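Local coordinates for protein putative phosphatase (Clostridium difficile, PDB 3SD7) that probably hydrolyses phosphate esters as a haloacid dehalogenase-like hydrolase, though its physiological substrate is not established, at residues Asp37-Asp42 / Ile188-Arg193; Lys110-Met115 / Val210-Gly215; Glu30-Asp35 / Lys127-Ala132. All blocks are in the same frame, centred on the assembly; numbering follows the deposited sequence.

Contacts 1 and 2 gather at the C-terminal end of the central parallel sheet, and contact 3 leads up to it. Contact 3 pairs strand 31-34 with strand 128-133; on its other side strand 31-34 pairs with strand 187-191 of contact 1, where Val190 N lies 2.7 Å from Leu33 O. In contact 1, Asp37 after the first strand and Asp192 after strand 187-191 bind the sodium ion. The side chain of Asp35, ending contact 3, is about 4 Å from it, so both contacts reach the probable active site. Contact 2 lies against contact 1, centres about 7 Å apart: Tyr212 OH is 2.7 Å from Thr39 O, and Tyr214 OH is 2.6 Å from Asp42 OD1.

Contact 1 of 3, residues Asp37-Asp42 / Ile188-Arg193; sequences DGTLTD and IMVGDR. With NA (sodium ion), chain B.
One face of the flat carboxylate of Asp192 is covered by Gly38, whose O stands 3.4 Å from CG and whose CA lies over OD2, also at 3.4 Å; the sodium ion and water 1 are reached close to the carboxylate plane. OD1 binds the sodium ion at 2.2 Å, while OD2 accepts a 2.6 Å hydrogen bond from water 1, itself a sodium ligand, and a second one from the backbone N of Tyr214. These bonds restrict rotation of the carboxylate. Asp37 contributes its carbonyl O to the metal, also at 2.2 Å; its carboxylate turns from this contact to a salt bridge with Lys135. Asp37 O and Asp192 OD1 approach to 3.2 Å because they share the cation, and waters 2 and 3 add two more ligands.

Gly38 suits the turn: its phi is positive (75°), and having no CB it allows the carboxylate to lie directly over its backbone. Its O is buried there without a hydrogen-bond partner in the model. With OG1 beside its own backbone N (chi1 -60°), Thr39 gives Asp192 OD1 a weak 3.3 Å hydrogen bond, while methyl CG2 packs 4.0 Å from Val190 CG1.

The site is consistent with the cation site of haloacid dehalogenase-like hydrolases, although Asp35 is not a ligand of the sodium here; Asp37 and Thr39 fit the family's DxDx(T/V) pattern, and sodium probably replaces the usual magnesium.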
loop_
_atom_site.group_PDB
_atom_site.type_symbol
_atom_site.label_atom_id
_atom_site.label_comp_id
_atom_site.label_asym_id
_atom_site.label_seq_id
_atom_site.Cartn_x
_atom_site.Cartn_y
_atom_site.Cartn_z
ATOM N N ASP A 37 -1.918 0.528 -0.072
ATOM C CA ASP A 37 -2.674 -0.731 -0.048
ATOM C C ASP A 37 -2.501 -1.426 1.291
ATOM O O ASP A 37 -1.367 -1.600 1.816
ATOM C CB ASP A 37 -2.244 -1.693 -1.166
ATOM C CG ASP A 37 -2.668 -1.265 -2.559
ATOM O OD1 ASP A 37 -3.474 -0.312 -2.771
ATOM O OD2 ASP A 37 -2.181 -1.955 -3.495
ATOM N N GLY A 38 -3.612 -1.841 1.882
ATOM C CA GLY A 38 -3.601 -2.522 3.155
ATOM C C GLY A 38 -3.357 -1.672 4.369
ATOM O O GLY A 38 -3.318 -2.165 5.464
ATOM N N THR A 39 -3.204 -0.354 4.165
ATOM C CA THR A 39 -2.885 0.582 5.234
ATOM C C THR A 39 -3.936 1.700 5.223
ATOM O O THR A 39 -4.592 1.935 6.224
ATOM C CB THR A 39 -1.496 1.136 5.062
ATOM O OG1 THR A 39 -0.552 0.049 5.097
ATOM C CG2 THR A 39 -1.139 2.098 6.195
ATOM N N LEU A 40 -4.056 2.381 4.101
ATOM C CA LEU A 40 -5.111 3.382 3.922
ATOM C C LEU A 40 -6.319 2.854 3.236
ATOM O O LEU A 40 -7.456 3.180 3.638
ATOM C CB LEU A 40 -4.591 4.577 3.113
ATOM C CG LEU A 40 -3.424 5.351 3.723
ATOM C CD1 LEU A 40 -2.883 6.404 2.711
ATOM C CD2 LEU A 40 -3.845 6.038 5.016
ATOM N N THR A 41 -6.104 2.092 2.176
ATOM C CA THR A 41 -7.195 1.566 1.327
ATOM C C THR A 41 -6.963 0.100 0.983
ATOM O O THR A 41 -5.837 -0.387 0.985
ATOM C CB THR A 41 -7.321 2.393 0.028
ATOM O OG1 THR A 41 -6.048 2.400 -0.649
ATOM C CG2 THR A 41 -7.716 3.853 0.344
ATOM N N ASP A 42 -8.053 -0.603 0.710
ATOM C CA ASP A 42 -8.003 -2.034 0.391
ATOM C C ASP A 42 -8.288 -2.209 -1.119
ATOM O O ASP A 42 -9.387 -1.892 -1.582
ATOM C CB ASP A 42 -9.024 -2.778 1.250
ATOM C CG ASP A 42 -8.942 -4.287 1.095
ATOM O OD1 ASP A 42 -8.194 -4.752 0.224
ATOM O OD2 ASP A 42 -9.686 -5.010 1.806
ATOM N N ILE A 188 7.808 8.775 11.592
ATOM C CA ILE A 188 7.301 7.421 11.762
ATOM C C ILE A 188 6.630 6.922 10.488
ATOM O O ILE A 188 5.966 7.679 9.797
ATOM C CB ILE A 188 6.357 7.302 12.976
ATOM C CG1 ILE A 188 6.086 5.831 13.301
ATOM C CG2 ILE A 188 5.063 8.142 12.803
ATOM C CD1 ILE A 188 5.607 5.617 14.789
ATOM N N MET A 189 6.855 5.639 10.173
ATOM C CA MET A 189 6.262 4.954 9.037
ATOM C C MET A 189 5.147 4.005 9.501
ATOM O O MET A 189 5.342 3.202 10.423
ATOM C CB MET A 189 7.353 4.131 8.320
ATOM C CG MET A 189 6.848 3.252 7.148
ATOM S SD MET A 189 6.345 4.266 5.734
ATOM C CE MET A 189 5.647 2.999 4.645
ATOM N N VAL A 190 4.026 4.050 8.809
ATOM C CA VAL A 190 2.864 3.196 9.114
ATOM C C VAL A 190 2.597 2.282 7.920
ATOM O O VAL A 190 2.446 2.742 6.796
ATOM C CB VAL A 190 1.629 4.043 9.387
ATOM C CG1 VAL A 190 0.423 3.159 9.731
ATOM C CG2 VAL A 190 1.904 5.052 10.497
ATOM N N GLY A 191 2.518 0.975 8.159
ATOM C CA GLY A 191 2.319 0.042 7.074
ATOM C C GLY A 191 1.835 -1.315 7.545
ATOM O O GLY A 191 1.894 -1.607 8.731
ATOM N N ASP A 192 1.378 -2.131 6.594
ATOM C CA ASP A 192 0.820 -3.462 6.907
ATOM C C ASP A 192 1.702 -4.640 6.505
ATOM O O ASP A 192 1.282 -5.764 6.669
ATOM C CB ASP A 192 -0.518 -3.663 6.229
ATOM C CG ASP A 192 -0.390 -3.773 4.695
ATOM O OD1 ASP A 192 0.385 -2.972 4.073
ATOM O OD2 ASP A 192 -1.069 -4.617 4.072
ATOM N N ARG A 193 2.911 -4.395 6.030
ATOM C CA ARG A 193 3.803 -5.479 5.640
ATOM C C ARG A 193 5.173 -5.330 6.210
ATOM O O ARG A 193 5.624 -4.215 6.547
ATOM C CB ARG A 193 3.955 -5.539 4.114
ATOM C CG ARG A 193 2.646 -5.802 3.323
ATOM C CD ARG A 193 1.908 -7.109 3.670
ATOM N NE ARG A 193 2.766 -8.276 3.643
ATOM C CZ ARG A 193 3.083 -8.987 2.565
ATOM N NH1 ARG A 193 2.618 -8.668 1.360
ATOM N NH2 ARG A 193 3.866 -10.061 2.683
HETATM NA NA NA B . 0.656 -2.473 1.937
HETATM O O HOH W 1 -0.497 -4.569 1.501
HETATM O O HOH W 2 2.742 -2.518 2.572
HETATM O O HOH W 3 1.172 -1.648 -0.048
#

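Contact 2 of 3, residues Lys110-Met115 / Val210-Gly215; sequences KIYENM and VLYGYG. With GOL (glycerol), chain E.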
loop_
_atom_site.group_PDB
_atom_site.type_symbol
_atom_site.label_atom_id
_atom_site.label_comp_id
_atom_site.label_asym_id
_atom_site.label_seq_id
_atom_site.Cartn_x
_atom_site.Cartn_y
_atom_site.Cartn_z
ATOM N N LYS A 110 -11.563 0.105 -1.372
ATOM C CA LYS A 110 -12.371 0.439 -0.214
ATOM C C LYS A 110 -11.493 1.079 0.838
ATOM O O LYS A 110 -10.507 0.476 1.283
ATOM C CB LYS A 110 -12.961 -0.831 0.360
ATOM C CG LYS A 110 -14.072 -0.668 1.389
ATOM C CD LYS A 110 -14.577 -2.066 1.784
ATOM C CE LYS A 110 -15.700 -2.052 2.804
ATOM N NZ LYS A 110 -16.213 -3.446 3.015
ATOM N N ILE A 111 -11.864 2.255 1.304
ATOM C CA ILE A 111 -11.083 2.915 2.339
ATOM C C ILE A 111 -11.347 2.194 3.660
ATOM O O ILE A 111 -12.473 1.788 3.929
ATOM C CB ILE A 111 -11.370 4.433 2.401
ATOM C CG1 ILE A 111 -10.459 5.125 3.391
ATOM C CG2 ILE A 111 -12.846 4.699 2.732
ATOM C CD1 ILE A 111 -10.460 6.684 3.224
ATOM N N TYR A 112 -10.318 2.028 4.488
ATOM C CA TYR A 112 -10.526 1.346 5.762
ATOM C C TYR A 112 -11.411 2.195 6.652
ATOM O O TYR A 112 -11.276 3.418 6.703
ATOM C CB TYR A 112 -9.214 0.950 6.427
ATOM C CG TYR A 112 -8.551 -0.183 5.710
ATOM C CD1 TYR A 112 -9.045 -1.476 5.831
ATOM C CD2 TYR A 112 -7.426 0.010 4.910
ATOM C CE1 TYR A 112 -8.453 -2.544 5.146
ATOM C CE2 TYR A 112 -6.827 -1.063 4.212
ATOM C CZ TYR A 112 -7.362 -2.339 4.358
ATOM O OH TYR A 112 -6.829 -3.426 3.708
ATOM N N GLU A 113 -12.330 1.537 7.346
ATOM C CA GLU A 113 -13.217 2.237 8.232
ATOM C C GLU A 113 -12.407 3.063 9.239
ATOM O O GLU A 113 -11.433 2.576 9.798
ATOM C CB GLU A 113 -14.098 1.242 8.990
ATOM C CG GLU A 113 -15.312 1.845 9.526
ATOM C CD GLU A 113 -16.329 2.150 8.430
ATOM O OE1 GLU A 113 -17.095 3.086 8.627
ATOM O OE2 GLU A 113 -16.351 1.456 7.372
ATOM N N ASN A 114 -12.820 4.314 9.399
ATOM C CA ASN A 114 -12.255 5.305 10.356
ATOM C C ASN A 114 -10.955 5.970 9.937
ATOM O O ASN A 114 -10.457 6.847 10.643
ATOM C CB ASN A 114 -12.108 4.701 11.752
ATOM C CG ASN A 114 -13.432 4.130 12.272
ATOM O OD1 ASN A 114 -14.484 4.761 12.133
ATOM N ND2 ASN A 114 -13.381 2.936 12.879
ATOM N N MET A 115 -10.437 5.585 8.786
ATOM C CA MET A 115 -9.167 6.163 8.339
ATOM C C MET A 115 -9.328 7.645 8.016
ATOM O O MET A 115 -8.491 8.473 8.433
ATOM C CB MET A 115 -8.593 5.392 7.169
ATOM C CG MET A 115 -7.204 5.910 6.759
ATOM S SD MET A 115 -5.953 6.076 8.049
ATOM C CE MET A 115 -5.505 4.328 8.327
ATOM N N VAL A 210 0.593 -2.478 11.165
ATOM C CA VAL A 210 -0.830 -2.682 11.365
ATOM C C VAL A 210 -1.201 -4.125 11.011
ATOM O O VAL A 210 -0.583 -4.737 10.144
ATOM C CB VAL A 210 -1.713 -1.684 10.577
ATOM C CG1 VAL A 210 -1.187 -0.240 10.779
ATOM C CG2 VAL A 210 -1.784 -2.023 9.056
ATOM N N LEU A 211 -2.235 -4.642 11.671
ATOM C CA LEU A 211 -2.690 -6.013 11.486
ATOM C C LEU A 211 -3.992 -6.129 10.694
ATOM O O LEU A 211 -4.428 -7.244 10.413
ATOM C CB LEU A 211 -2.885 -6.718 12.853
ATOM C CG LEU A 211 -1.678 -6.730 13.797
ATOM C CD1 LEU A 211 -2.067 -7.402 15.123
ATOM C CD2 LEU A 211 -0.475 -7.452 13.133
ATOM N N TYR A 212 -4.600 -4.992 10.312
ATOM C CA TYR A 212 -5.864 -5.011 9.573
ATOM C C TYR A 212 -5.722 -5.102 8.061
ATOM O O TYR A 212 -6.731 -5.152 7.339
ATOM C CB TYR A 212 -6.725 -3.782 9.941
ATOM C CG TYR A 212 -6.083 -2.464 9.653
ATOM C CD1 TYR A 212 -6.058 -1.949 8.342
ATOM C CD2 TYR A 212 -5.491 -1.702 10.662
ATOM C CE1 TYR A 212 -5.477 -0.750 8.070
ATOM C CE2 TYR A 212 -4.914 -0.491 10.391
ATOM C CZ TYR A 212 -4.919 0.000 9.096
ATOM O OH TYR A 212 -4.331 1.210 8.830
ATOM N N GLY A 213 -4.475 -5.144 7.597
ATOM C CA GLY A 213 -4.160 -5.255 6.195
ATOM C C GLY A 213 -3.763 -6.656 5.770
ATOM O O GLY A 213 -4.402 -7.677 6.167
ATOM N N TYR A 214 -2.732 -6.723 4.945
ATOM C CA TYR A 214 -2.331 -7.969 4.320
ATOM C C TYR A 214 -1.182 -8.709 5.013
ATOM O O TYR A 214 -0.854 -9.814 4.632
ATOM C CB TYR A 214 -2.074 -7.754 2.813
ATOM C CG TYR A 214 -3.382 -7.537 2.094
ATOM C CD1 TYR A 214 -4.041 -8.596 1.501
ATOM C CD2 TYR A 214 -4.005 -6.274 2.071
ATOM C CE1 TYR A 214 -5.255 -8.435 0.885
ATOM C CE2 TYR A 214 -5.252 -6.119 1.448
ATOM C CZ TYR A 214 -5.841 -7.200 0.851
ATOM O OH TYR A 214 -7.071 -7.099 0.241
ATOM N N GLY A 215 -0.621 -8.108 6.039
ATOM C CA GLY A 215 0.428 -8.753 6.823
ATOM C C GLY A 215 -0.156 -9.472 8.023
ATOM O O GLY A 215 -0.972 -8.916 8.767
HETATM C C1 GOL E . -7.428 -6.970 4.074
HETATM O O1 GOL E . -7.491 -5.736 4.744
HETATM C C2 GOL E . -8.559 -7.895 4.538
HETATM O O2 GOL E . -8.289 -9.192 4.050
HETATM C C3 GOL E . -9.923 -7.379 4.045
HETATM O O3 GOL E . -10.081 -7.448 2.626
#
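Tyr112 and Tyr212 form a T-shaped pair: the edge of the Tyr212 ring, through CD1 and CE1, comes down on one face of Tyr112. Their centroids are 5.0 Å apart and the planes are inclined at 62°. CD1 of Tyr212 sits over the centre of the Tyr112 ring, and CE1 reaches Tyr112 CD2 at 3.8 Å. From the same segment as Tyr112, Met115 extends its terminal methyl, with CE 3.4 Å from Tyr212 OH; bends at chi2 and chi3 bring this flexible chain across the end of the tyrosine.

A glycerol, probably from the crystallisation liquor, bridges the polar parts of the same residues. Tyr112 OH donates to its O1 at 2.6 Å, and O1 in turn donates to Tyr212 O at 2.8 Å. O1 lies at the edge of the Tyr112 ring, whereas C1 rests on a face of Tyr214, 3.5 Å above the ring plane and offset toward the rim.

Further out, Tyr212 has CG between its backbone N and carbonyl carbon (chi1 60°), which directs the ring across to Tyr112; Val210 CG2 lies on one of its faces, and its hydroxyl pairs with Thr39 O. Tyr214 OH pairs with Asp42 OD1. Tyrosine suits positions 112 and 212, combining a broad apolar surface with a polar end. A type II turn, Tyr112 to Met115, closed by Met115 N to Tyr112 O at 3.1 Å, leads from strand 110-111 into helix 115-124. Across the contact, the loop from strand 206-210 runs toward helix 217-223, while Ile235 of helix 235-239 packs against both Met115 and Tyr212.

Contact 3 of 3, residues Glu30-Asp35 / Lys127-Ala132; sequences EIVLFD and KILLVA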
loop_
_atom_site.group_PDB
_atom_site.type_symbol
_atom_site.label_atom_id
_atom_site.label_comp_id
_atom_site.label_asym_id
_atom_site.label_seq_id
_atom_site.Cartn_x
_atom_site.Cartn_y
_atom_site.Cartn_z
ATOM N N GLU A 30 6.153 14.214 14.306
ATOM C CA GLU A 30 5.690 15.367 13.534
ATOM C C GLU A 30 5.458 15.065 12.046
ATOM O O GLU A 30 4.756 15.811 11.366
ATOM C CB GLU A 30 6.690 16.495 13.674
ATOM C CG GLU A 30 6.875 16.934 15.108
ATOM C CD GLU A 30 7.991 17.952 15.290
ATOM O OE1 GLU A 30 8.490 18.504 14.278
ATOM O OE2 GLU A 30 8.368 18.198 16.458
ATOM N N ILE A 31 6.108 14.014 11.552
ATOM C CA ILE A 31 6.005 13.587 10.158
ATOM C C ILE A 31 5.565 12.119 10.177
ATOM O O ILE A 31 6.260 11.275 10.760
ATOM C CB ILE A 31 7.366 13.760 9.389
ATOM C CG1 ILE A 31 7.812 15.242 9.401
ATOM C CG2 ILE A 31 7.256 13.170 7.963
ATOM C CD1 ILE A 31 9.129 15.518 8.642
ATOM N N VAL A 32 4.447 11.794 9.526
ATOM C CA VAL A 32 3.913 10.435 9.527
ATOM C C VAL A 32 3.768 9.980 8.089
ATOM O O VAL A 32 3.096 10.643 7.276
ATOM C CB VAL A 32 2.549 10.351 10.191
ATOM C CG1 VAL A 32 2.077 8.881 10.303
ATOM C CG2 VAL A 32 2.564 11.043 11.588
ATOM N N LEU A 33 4.450 8.896 7.767
ATOM C CA LEU A 33 4.385 8.313 6.447
ATOM C C LEU A 33 3.452 7.113 6.483
ATOM O O LEU A 33 3.449 6.348 7.450
ATOM C CB LEU A 33 5.746 7.838 5.972
ATOM C CG LEU A 33 6.791 8.871 5.633
ATOM C CD1 LEU A 33 7.304 9.582 6.859
ATOM C CD2 LEU A 33 7.940 8.197 4.856
ATOM N N PHE A 34 2.678 6.955 5.419
ATOM C CA PHE A 34 1.785 5.841 5.263
ATOM C C PHE A 34 2.006 5.085 3.950
ATOM O O PHE A 34 2.193 5.698 2.917
ATOM C CB PHE A 34 0.312 6.291 5.231
ATOM C CG PHE A 34 -0.199 6.858 6.505
ATOM C CD1 PHE A 34 -0.934 6.051 7.384
ATOM C CD2 PHE A 34 -0.036 8.210 6.808
ATOM C CE1 PHE A 34 -1.437 6.569 8.544
ATOM C CE2 PHE A 34 -0.565 8.724 8.007
ATOM C CZ PHE A 34 -1.250 7.903 8.852
ATOM N N ASP A 35 1.978 3.760 4.006
ATOM C CA ASP A 35 1.875 2.964 2.792
ATOM C C ASP A 35 0.384 3.095 2.355
ATOM O O ASP A 35 -0.451 3.648 3.089
ATOM C CB ASP A 35 2.304 1.528 3.031
ATOM C CG ASP A 35 2.839 0.858 1.741
ATOM O OD1 ASP A 35 2.288 1.111 0.665
ATOM O OD2 ASP A 35 3.846 0.097 1.809
ATOM N N LYS A 127 0.282 17.755 11.913
ATOM C CA LYS A 127 1.264 16.765 11.465
ATOM C C LYS A 127 1.387 16.794 9.959
ATOM O O LYS A 127 0.425 17.090 9.252
ATOM C CB LYS A 127 0.887 15.373 11.940
ATOM C CG LYS A 127 0.928 15.296 13.440
ATOM C CD LYS A 127 0.757 13.954 13.986
ATOM C CE LYS A 127 0.579 14.032 15.514
ATOM N NZ LYS A 127 1.655 14.721 16.312
ATOM N N ILE A 128 2.603 16.535 9.471
ATOM C CA ILE A 128 2.857 16.415 8.052
ATOM C C ILE A 128 2.648 14.933 7.719
ATOM O O ILE A 128 3.271 14.045 8.340
ATOM C CB ILE A 128 4.296 16.819 7.720
ATOM C CG1 ILE A 128 4.465 18.315 7.972
ATOM C CG2 ILE A 128 4.585 16.505 6.241
ATOM C CD1 ILE A 128 5.908 18.777 7.936
ATOM N N LEU A 129 1.750 14.688 6.768
ATOM C CA LEU A 129 1.377 13.338 6.369
ATOM C C LEU A 129 1.891 13.104 4.949
ATOM O O LEU A 129 1.734 13.954 4.042
ATOM C CB LEU A 129 -0.129 13.175 6.420
ATOM C CG LEU A 129 -0.805 13.602 7.728
ATOM C CD1 LEU A 129 -2.318 13.319 7.663
ATOM C CD2 LEU A 129 -0.172 12.892 8.924
ATOM N N LEU A 130 2.521 11.959 4.767
ATOM C CA LEU A 130 3.086 11.593 3.477
ATOM C C LEU A 130 2.673 10.184 3.104
ATOM O O LEU A 130 2.429 9.349 3.975
ATOM C CB LEU A 130 4.609 11.627 3.579
ATOM C CG LEU A 130 5.299 12.897 4.114
ATOM C CD1 LEU A 130 6.827 12.671 4.316
ATOM C CD2 LEU A 130 5.024 14.080 3.214
ATOM N N VAL A 131 2.645 9.890 1.807
ATOM C CA VAL A 131 2.452 8.522 1.333
ATOM C C VAL A 131 3.741 8.048 0.691
ATOM O O VAL A 131 4.324 8.776 -0.118
ATOM C CB VAL A 131 1.278 8.386 0.335
ATOM C CG1 VAL A 131 1.247 6.995 -0.320
ATOM C CG2 VAL A 131 -0.051 8.661 1.046
ATOM N N ALA A 132 4.206 6.872 1.113
ATOM C CA ALA A 132 5.377 6.219 0.543
ATOM C C ALA A 132 4.947 4.787 0.247
ATOM O O ALA A 132 4.717 3.993 1.153
ATOM C CB ALA A 132 6.581 6.270 1.522
#
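Leu130 O accepts a 2.8 Å hydrogen bond from Phe34 N and also receives a CA-H...O contact from Leu33 CA at 3.3 Å. It lies in the plane of the Phe34 ring, at its edge. Ile128 O is used likewise by Val32 N, 2.8 Å away, in a straighter bond (N-H...O 167°). The backbone N of Ile128, Leu130 and Ala132 donates to the carbonyl O of Glu30, Val32 and Phe34, giving five bonds of a parallel pair whose short axes are twisted by 28°.

Aliphatic residues fill both faces. Leu130 CG lies beside its backbone N (chi1 -53°) with chi2 extended, which carries CD1 to both Ile31 CG2, at 3.7 Å, and Leu33 CG, at 4.0 Å. Leu33 and Leu130 lie side by side against Val175 of helix 168-179. On the other face, Leu129 CD2 meets Val32 CB at 3.9 Å and the edge of the Phe34 ring, where Leu122 of helix 115-124 packs on both.

Asp35 follows the strand, its carboxylate held by Lys168 and Thr133. Strand order 3-2-1-4-5-6, with strand 31-34 inside the sheet, marks the Rossmann-like haloacid dehalogenase fold, and Asp35 probably corresponds to the nucleophilic first aspartate of DxDx(T/V).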